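Local coordinates for insecticidal Delta-Endotoxin Cry8Ea1 (Bacillus Thuringiensis, PDB 3EB7), which is an insecticidal delta-endotoxin toxic to larvae of the underground pest Holotrichia parallela, probably acting like other three-domain Cry toxins by forming pores in gut-cell membranes, at residues V515-T520 with T551-N556; V486-I491 with Q557-L562. All blocks are in the same frame, centred on the assembly; numbering follows the deposited sequence.

Contact 1: V515-T520 with T551-N556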
ATOM      1  N   VAL A 515      26.670   5.622  -4.833  1.00 24.85           N
ATOM      2  CA  VAL A 515      25.812   6.506  -4.078  1.00 24.32           C
ATOM      3  C   VAL A 515      26.467   7.880  -4.085  1.00 24.19           C
ATOM      4  O   VAL A 515      27.600   8.028  -3.644  1.00 23.59           O
ATOM      5  CB  VAL A 515      25.720   5.995  -2.628  1.00 24.11           C
ATOM      6  CG1 VAL A 515      24.726   6.830  -1.814  1.00 22.71           C
ATOM      7  CG2 VAL A 515      25.328   4.513  -2.645  1.00 22.91           C
ATOM      8  N   VAL A 516      25.765   8.857  -4.643  1.00 24.38           N
ATOM      9  CA  VAL A 516      26.229  10.231  -4.689  1.00 24.43           C
ATOM     10  C   VAL A 516      25.438  11.040  -3.615  1.00 25.19           C
ATOM     11  O   VAL A 516      24.187  11.133  -3.618  1.00 25.11           O
ATOM     12  CB  VAL A 516      26.068  10.796  -6.137  1.00 24.78           C
ATOM     13  CG1 VAL A 516      26.548  12.227  -6.261  1.00 22.65           C
ATOM     14  CG2 VAL A 516      26.766   9.888  -7.172  1.00 23.96           C
ATOM     15  N   ARG A 517      26.182  11.576  -2.668  1.00 25.64           N
ATOM     16  CA  ARG A 517      25.619  12.396  -1.618  1.00 26.53           C
ATOM     17  C   ARG A 517      26.020  13.855  -1.813  1.00 27.41           C
ATOM     18  O   ARG A 517      27.220  14.196  -1.910  1.00 26.91           O
ATOM     19  CB  ARG A 517      26.048  11.903  -0.231  1.00 25.97           C
ATOM     20  CG  ARG A 517      25.339  12.652   0.905  1.00 27.74           C
ATOM     21  CD  ARG A 517      26.063  13.917   1.325  1.00 25.09           C
ATOM     22  NE  ARG A 517      27.197  13.610   2.201  1.00 29.05           N
ATOM     23  CZ  ARG A 517      28.484  13.661   1.840  1.00 28.74           C
ATOM     24  NH1 ARG A 517      28.844  14.007   0.601  1.00 28.65           N
ATOM     25  NH2 ARG A 517      29.415  13.378   2.728  1.00 27.03           N
ATOM     26  N   GLY A 518      25.001  14.719  -1.832  1.00 28.49           N
ATOM     27  CA  GLY A 518      25.196  16.138  -2.048  1.00 29.10           C
ATOM     28  C   GLY A 518      25.988  16.503  -3.299  1.00 30.03           C
ATOM     29  O   GLY A 518      26.548  17.596  -3.363  1.00 30.57           O
ATOM     30  N   GLY A 519      26.044  15.614  -4.289  1.00 30.54           N
ATOM     31  CA  GLY A 519      26.849  15.844  -5.500  1.00 31.31           C
ATOM     32  C   GLY A 519      28.170  15.068  -5.581  1.00 31.64           C
ATOM     33  O   GLY A 519      28.774  14.942  -6.657  1.00 32.26           O
ATOM     34  N   THR A 520      28.607  14.512  -4.460  1.00 31.28           N
ATOM     35  CA  THR A 520      29.846  13.754  -4.429  1.00 31.20           C
ATOM     36  C   THR A 520      29.647  12.280  -4.032  1.00 30.71           C
ATOM     37  O   THR A 520      28.766  11.970  -3.243  1.00 30.70           O
ATOM     38  CB  THR A 520      30.938  14.481  -3.591  1.00 31.71           C
ATOM     39  OG1 THR A 520      31.601  13.545  -2.753  1.00 34.88           O
ATOM     40  CG2 THR A 520      30.346  15.564  -2.724  1.00 30.81           C
ATOM     41  N   THR A 551      31.309   1.118   4.596  1.00 27.69           N
ATOM     42  CA  THR A 551      31.918   2.461   4.660  1.00 27.76           C
ATOM     43  C   THR A 551      30.853   3.565   4.879  1.00 27.32           C
ATOM     44  O   THR A 551      30.056   3.840   3.989  1.00 26.47           O
ATOM     45  CB  THR A 551      32.743   2.748   3.351  1.00 27.69           C
ATOM     46  OG1 THR A 551      33.718   1.718   3.177  1.00 29.22           O
ATOM     47  CG2 THR A 551      33.448   4.113   3.374  1.00 27.93           C
ATOM     48  N   PRO A 552      30.850   4.208   6.068  1.00 27.66           N
ATOM     49  CA  PRO A 552      29.822   5.199   6.336  1.00 27.54           C
ATOM     50  C   PRO A 552      30.153   6.566   5.720  1.00 28.17           C
ATOM     51  O   PRO A 552      31.157   6.708   4.995  1.00 28.80           O
ATOM     52  CB  PRO A 552      29.807   5.270   7.850  1.00 27.42           C
ATOM     53  CG  PRO A 552      31.255   5.066   8.227  1.00 29.21           C
ATOM     54  CD  PRO A 552      31.793   4.070   7.199  1.00 27.95           C
ATOM     55  N   PHE A 553      29.290   7.551   5.988  1.00 27.01           N
ATOM     56  CA  PHE A 553      29.461   8.925   5.562  1.00 25.74           C
ATOM     57  C   PHE A 553      28.498   9.748   6.409  1.00 25.89           C
ATOM     58  O   PHE A 553      27.636   9.194   7.102  1.00 25.82           O
ATOM     59  CB  PHE A 553      29.124   9.085   4.089  1.00 25.67           C
ATOM     60  CG  PHE A 553      27.644   8.825   3.754  1.00 27.32           C
ATOM     61  CD1 PHE A 553      26.707   9.857   3.796  1.00 26.15           C
ATOM     62  CD2 PHE A 553      27.206   7.555   3.389  1.00 23.69           C
ATOM     63  CE1 PHE A 553      25.371   9.610   3.492  1.00 26.73           C
ATOM     64  CE2 PHE A 553      25.904   7.323   3.095  1.00 25.15           C
ATOM     65  CZ  PHE A 553      24.980   8.348   3.151  1.00 26.89           C
ATOM     66  N   THR A 554      28.662  11.066   6.361  1.00 25.46           N
ATOM     67  CA  THR A 554      27.722  12.001   6.958  1.00 25.66           C
ATOM     68  C   THR A 554      27.060  12.855   5.859  1.00 25.14           C
ATOM     69  O   THR A 554      27.628  13.043   4.783  1.00 24.29           O
ATOM     70  CB  THR A 554      28.430  12.935   7.957  1.00 25.44           C
ATOM     71  OG1 THR A 554      29.487  13.599   7.273  1.00 26.32           O
ATOM     72  CG2 THR A 554      29.016  12.146   9.109  1.00 25.14           C
ATOM     73  N   PHE A 555      25.868  13.367   6.136  1.00 25.28           N
ATOM     74  CA  PHE A 555      25.309  14.417   5.310  1.00 27.42           C
ATOM     75  C   PHE A 555      25.987  15.773   5.550  1.00 28.51           C
ATOM     76  O   PHE A 555      26.497  16.038   6.617  1.00 30.42           O
ATOM     77  CB  PHE A 555      23.790  14.488   5.502  1.00 27.06           C
ATOM     78  CG  PHE A 555      23.081  13.268   4.998  1.00 26.98           C
ATOM     79  CD1 PHE A 555      22.704  12.257   5.879  1.00 26.38           C
ATOM     80  CD2 PHE A 555      22.837  13.116   3.651  1.00 24.74           C
ATOM     81  CE1 PHE A 555      22.089  11.121   5.423  1.00 25.82           C
ATOM     82  CE2 PHE A 555      22.217  12.001   3.181  1.00 26.06           C
ATOM     83  CZ  PHE A 555      21.840  10.985   4.066  1.00 26.04           C
ATOM     84  N   ASN A 556      25.963  16.634   4.554  1.00 30.35           N
ATOM     85  CA  ASN A 556      26.545  17.955   4.615  1.00 31.17           C
ATOM     86  C   ASN A 556      25.621  18.936   5.359  1.00 31.97           C
ATOM     87  O   ASN A 556      26.079  19.781   6.153  1.00 31.54           O
ATOM     88  CB  ASN A 556      26.800  18.465   3.190  1.00 30.93           C
ATOM     89  CG  ASN A 556      27.803  17.614   2.412  1.00 32.53           C
ATOM     90  OD1 ASN A 556      28.670  16.969   2.993  1.00 33.76           O
ATOM     91  ND2 ASN A 556      27.704  17.645   1.079  1.00 33.49           N
TER

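Contact 2: V486-I491 with Q557-L562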
ATOM      1  N   VAL A 486      17.642  12.913  -8.503  1.00 25.05           N
ATOM      2  CA  VAL A 486      18.018  13.503  -7.253  1.00 24.73           C
ATOM      3  C   VAL A 486      16.871  13.299  -6.241  1.00 24.76           C
ATOM      4  O   VAL A 486      15.749  13.778  -6.461  1.00 23.82           O
ATOM      5  CB  VAL A 486      18.266  14.987  -7.450  1.00 24.57           C
ATOM      6  CG1 VAL A 486      18.776  15.589  -6.168  1.00 25.18           C
ATOM      7  CG2 VAL A 486      19.276  15.193  -8.600  1.00 25.79           C
ATOM      8  N   ILE A 487      17.160  12.539  -5.185  1.00 24.34           N
ATOM      9  CA  ILE A 487      16.253  12.351  -4.085  1.00 25.19           C
ATOM     10  C   ILE A 487      16.575  13.420  -3.036  1.00 26.25           C
ATOM     11  O   ILE A 487      17.700  13.485  -2.508  1.00 24.77           O
ATOM     12  CB  ILE A 487      16.363  10.954  -3.437  1.00 25.39           C
ATOM     13  CG1 ILE A 487      16.171   9.851  -4.467  1.00 24.67           C
ATOM     14  CG2 ILE A 487      15.375  10.821  -2.219  1.00 24.38           C
ATOM     15  CD1 ILE A 487      16.447   8.504  -3.926  1.00 27.21           C
ATOM     16  N   ARG A 488      15.570  14.256  -2.765  1.00 26.88           N
ATOM     17  CA  ARG A 488      15.711  15.383  -1.850  1.00 28.30           C
ATOM     18  C   ARG A 488      15.313  14.958  -0.451  1.00 27.09           C
ATOM     19  O   ARG A 488      14.272  14.303  -0.263  1.00 27.86           O
ATOM     20  CB  ARG A 488      14.869  16.537  -2.360  1.00 28.83           C
ATOM     21  CG  ARG A 488      14.012  17.211  -1.292  1.00 36.06           C
ATOM     22  CD  ARG A 488      14.274  18.733  -1.263  1.00 42.65           C
ATOM     23  NE  ARG A 488      15.720  18.983  -1.337  1.00 43.90           N
ATOM     24  CZ  ARG A 488      16.530  18.954  -0.287  1.00 44.79           C
ATOM     25  NH1 ARG A 488      16.021  18.699   0.940  1.00 41.62           N
ATOM     26  NH2 ARG A 488      17.837  19.188  -0.477  1.00 43.40           N
ATOM     27  N   LEU A 489      16.157  15.279   0.520  1.00 26.49           N
ATOM     28  CA  LEU A 489      16.023  14.741   1.876  1.00 26.20           C
ATOM     29  C   LEU A 489      16.000  15.796   3.003  1.00 26.50           C
ATOM     30  O   LEU A 489      16.608  16.865   2.888  1.00 27.24           O
ATOM     31  CB  LEU A 489      17.165  13.768   2.160  1.00 26.10           C
ATOM     32  CG  LEU A 489      17.568  12.641   1.203  1.00 26.25           C
ATOM     33  CD1 LEU A 489      18.920  12.106   1.686  1.00 26.52           C
ATOM     34  CD2 LEU A 489      16.484  11.543   1.184  1.00 23.52           C
ATOM     35  N   ASN A 490      15.308  15.476   4.095  1.00 26.01           N
ATOM     36  CA  ASN A 490      15.348  16.295   5.282  1.00 26.00           C
ATOM     37  C   ASN A 490      16.008  15.517   6.400  1.00 25.70           C
ATOM     38  O   ASN A 490      15.451  14.504   6.866  1.00 23.51           O
ATOM     39  CB  ASN A 490      13.958  16.854   5.648  1.00 26.10           C
ATOM     40  CG  ASN A 490      13.544  18.012   4.715  1.00 29.30           C
ATOM     41  OD1 ASN A 490      13.998  19.157   4.888  1.00 31.68           O
ATOM     42  ND2 ASN A 490      12.721  17.705   3.689  1.00 30.43           N
ATOM     43  N   ILE A 491      17.220  15.963   6.792  1.00 25.16           N
ATOM     44  CA  ILE A 491      18.028  15.180   7.748  1.00 25.37           C
ATOM     45  C   ILE A 491      17.731  15.681   9.184  1.00 26.24           C
ATOM     46  O   ILE A 491      17.922  16.876   9.502  1.00 25.55           O
ATOM     47  CB  ILE A 491      19.589  15.193   7.437  1.00 25.82           C
ATOM     48  CG1 ILE A 491      19.949  15.037   5.928  1.00 25.74           C
ATOM     49  CG2 ILE A 491      20.362  14.200   8.324  1.00 24.04           C
ATOM     50  CD1 ILE A 491      19.411  13.804   5.215  1.00 23.06           C
ATOM     51  N   GLN A 557      24.322  18.848   5.086  1.00 31.61           N
ATOM     52  CA  GLN A 557      23.386  19.785   5.691  1.00 31.88           C
ATOM     53  C   GLN A 557      22.020  19.160   5.891  1.00 31.81           C
ATOM     54  O   GLN A 557      21.815  17.988   5.509  1.00 31.31           O
ATOM     55  CB  GLN A 557      23.321  21.104   4.911  1.00 31.96           C
ATOM     56  CG  GLN A 557      22.449  21.113   3.721  1.00 35.29           C
ATOM     57  CD  GLN A 557      23.160  20.752   2.444  1.00 41.72           C
ATOM     58  OE1 GLN A 557      23.907  19.777   2.385  1.00 43.70           O
ATOM     59  NE2 GLN A 557      22.913  21.534   1.390  1.00 42.30           N
ATOM     60  N   ALA A 558      21.115  19.937   6.512  1.00 31.51           N
ATOM     61  CA  ALA A 558      19.778  19.475   6.886  1.00 30.79           C
ATOM     62  C   ALA A 558      18.955  19.099   5.643  1.00 30.37           C
ATOM     63  O   ALA A 558      18.206  18.132   5.650  1.00 30.11           O
ATOM     64  CB  ALA A 558      19.077  20.522   7.728  1.00 30.81           C
ATOM     65  N   GLN A 559      19.147  19.849   4.570  1.00 30.72           N
ATOM     66  CA  GLN A 559      18.481  19.610   3.315  1.00 31.49           C
ATOM     67  C   GLN A 559      19.563  19.089   2.384  1.00 31.47           C
ATOM     68  O   GLN A 559      20.339  19.881   1.850  1.00 32.08           O
ATOM     69  CB  GLN A 559      17.906  20.920   2.770  1.00 31.99           C
ATOM     70  CG  GLN A 559      16.550  21.323   3.356  1.00 34.49           C
ATOM     71  CD  GLN A 559      16.653  21.829   4.775  1.00 39.38           C
ATOM     72  OE1 GLN A 559      17.101  22.975   5.004  1.00 41.50           O
ATOM     73  NE2 GLN A 559      16.221  20.988   5.757  1.00 40.13           N
ATOM     74  N   ASP A 560      19.637  17.763   2.230  1.00 30.51           N
ATOM     75  CA  ASP A 560      20.677  17.115   1.427  1.00 30.04           C
ATOM     76  C   ASP A 560      20.057  16.254   0.314  1.00 30.24           C
ATOM     77  O   ASP A 560      18.825  16.110   0.225  1.00 30.55           O
ATOM     78  CB  ASP A 560      21.640  16.301   2.328  1.00 29.70           C
ATOM     79  CG  ASP A 560      23.132  16.444   1.911  1.00 28.60           C
ATOM     80  OD1 ASP A 560      23.466  16.676   0.735  1.00 26.27           O
ATOM     81  OD2 ASP A 560      23.997  16.298   2.770  1.00 27.09           O
ATOM     82  N   THR A 561      20.895  15.735  -0.572  1.00 29.72           N
ATOM     83  CA  THR A 561      20.395  14.931  -1.666  1.00 29.31           C
ATOM     84  C   THR A 561      21.099  13.608  -1.677  1.00 27.93           C
ATOM     85  O   THR A 561      22.178  13.493  -1.129  1.00 27.09           O
ATOM     86  CB  THR A 561      20.610  15.584  -3.025  1.00 29.37           C
ATOM     87  OG1 THR A 561      21.985  15.887  -3.157  1.00 32.20           O
ATOM     88  CG2 THR A 561      19.822  16.867  -3.146  1.00 29.86           C
ATOM     89  N   LEU A 562      20.453  12.613  -2.291  1.00 26.90           N
ATOM     90  CA  LEU A 562      21.041  11.312  -2.539  1.00 25.95           C
ATOM     91  C   LEU A 562      20.728  10.920  -3.975  1.00 26.06           C
ATOM     92  O   LEU A 562      19.710  11.316  -4.532  1.00 25.38           O
ATOM     93  CB  LEU A 562      20.456  10.311  -1.567  1.00 25.62           C
ATOM     94  CG  LEU A 562      21.346   9.432  -0.669  1.00 27.12           C
ATOM     95  CD1 LEU A 562      22.651  10.094  -0.173  1.00 20.83           C
ATOM     96  CD2 LEU A 562      20.500   8.941   0.526  1.00 26.70           C
TER

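Contact 1: V515-T520 with T551-N556
Arg517 grips the backbone carbonyl of Thr554 side-on, and this pincer is the polar centre of the contact. Its NE lies 2.7 Å from Thr554 O, in the carbonyl plane and on a lone pair, while Arg517 NH2 reaches the same Thr554 O at 2.7 Å from a position closer to the continuation of the C=O bond. The oxygen lies almost in the guanidinium plane, so both N-H groups converge on it without tilting, although neither bond is straight (N-H...O angles of 147° and 140°). Over one face of the guanidinium comes Asn556, whose OD1 stands 3.5 Å above the plane near its centre, with the amide turned obliquely to the guanidinium. The aliphatic part of Arg517 packs on aromatic rings: its CG is 3.7 Å from Phe555 CD2 and 4.0 Å from Phe553 CE1. CG is anti to the backbone N (chi1 -173°), which directs it toward these rings; bends at chi2 and chi3 bring NE round to the carbonyl. The two phenyl groups also pack on each other, Phe553 CE1 lying 3.8 Å above the Phe555 ring plane, offset toward its rim. Farther out, Phe553 rests on Val501 and Phe555 meets the ring of Tyr499, both of strand 498-507. Arg517 itself opens a type I' turn that runs to Thr520, closed by backbone bonds from Arg517 N to Thr520 O (2.7 Å) and from Thr520 N to Arg517 O (2.9 Å). Gly518 and Gly519 occupy its two central positions with positive phi. This is a two-residue beta hairpin, joining strands 511-517 and 520-527, whose last residue before the two-glycine loop, Arg517, clasps the loop that precedes strand 559-567 in domain III, the C-terminal beta sandwich of three-domain Cry toxins.

Contact 2: V486-I491 with Q557-L562
Val486 lays its CG1 against the methyl of Thr561, a tight fit with CG1 to Thr561 CG2 at 3.4 Å. The Thr561 methyl is anti to its carbonyl carbon, which puts it against Val486. On the same face as Thr561, the Arg488 guanidinium folds back over the partner strand: NH1 comes within 3.4 Å of Gln559 CB, and Asp560 O lies over one guanidinium face without a hydrogen bond. Next along, Gln559 NE2 donates to Asn490 OD1 at 3.0 Å, the two amide planes turned 41° apart; Asn490 ND2 is satisfied separately by Thr440 O. The other face carries Leu489 and Leu562, in contact through CD1 and CD2 (3.7 Å), together with the buried Asp560, whose OD2 accepts from Asn556 N. Between the two faces runs an antiparallel ladder. Ile487 with Leu562 and Leu489 with Asp560 are hydrogen-bonded pairs. The second has unequal arms: Leu489 N to Asp560 O is 2.8 Å, whereas Asp560 N to Leu489 O is 3.2 Å. At the end of the ladder Ile491 N meets Ala558 O at 2.6 Å, nearly straight at 172°. The axes of strands 487-491 and 559-562 run 139° apart, short of strict antiparallel. In the five-stranded sheet, strand 482-491 lies between 442-443 and 559-567, and the Ile487 and Leu562 side chains pack on Ile583 and Leu585 of strand 578-588 in another sheet.

From the N terminus the chain first lays down residues 486-491, passes through strand 498-507, and reaches the 515-520 hairpin turn. Contact 1 closes after 30 intervening residues, when 551-556 returns to that turn; contact 2 closes directly afterwards, as 557-562 pairs with 486-491. Contact 1 is therefore nested inside the larger loop of contact 2, and the two do not cross. Their centres lie 10 Å apart and they touch: Gly518 N is 3.2 Å from Thr561 O, a probable hydrogen bond, and Phe555 CB packs against Asp560 OD2. Strand 559-567 separates 482-491 from 511-517 in one sheet, joining both contacts.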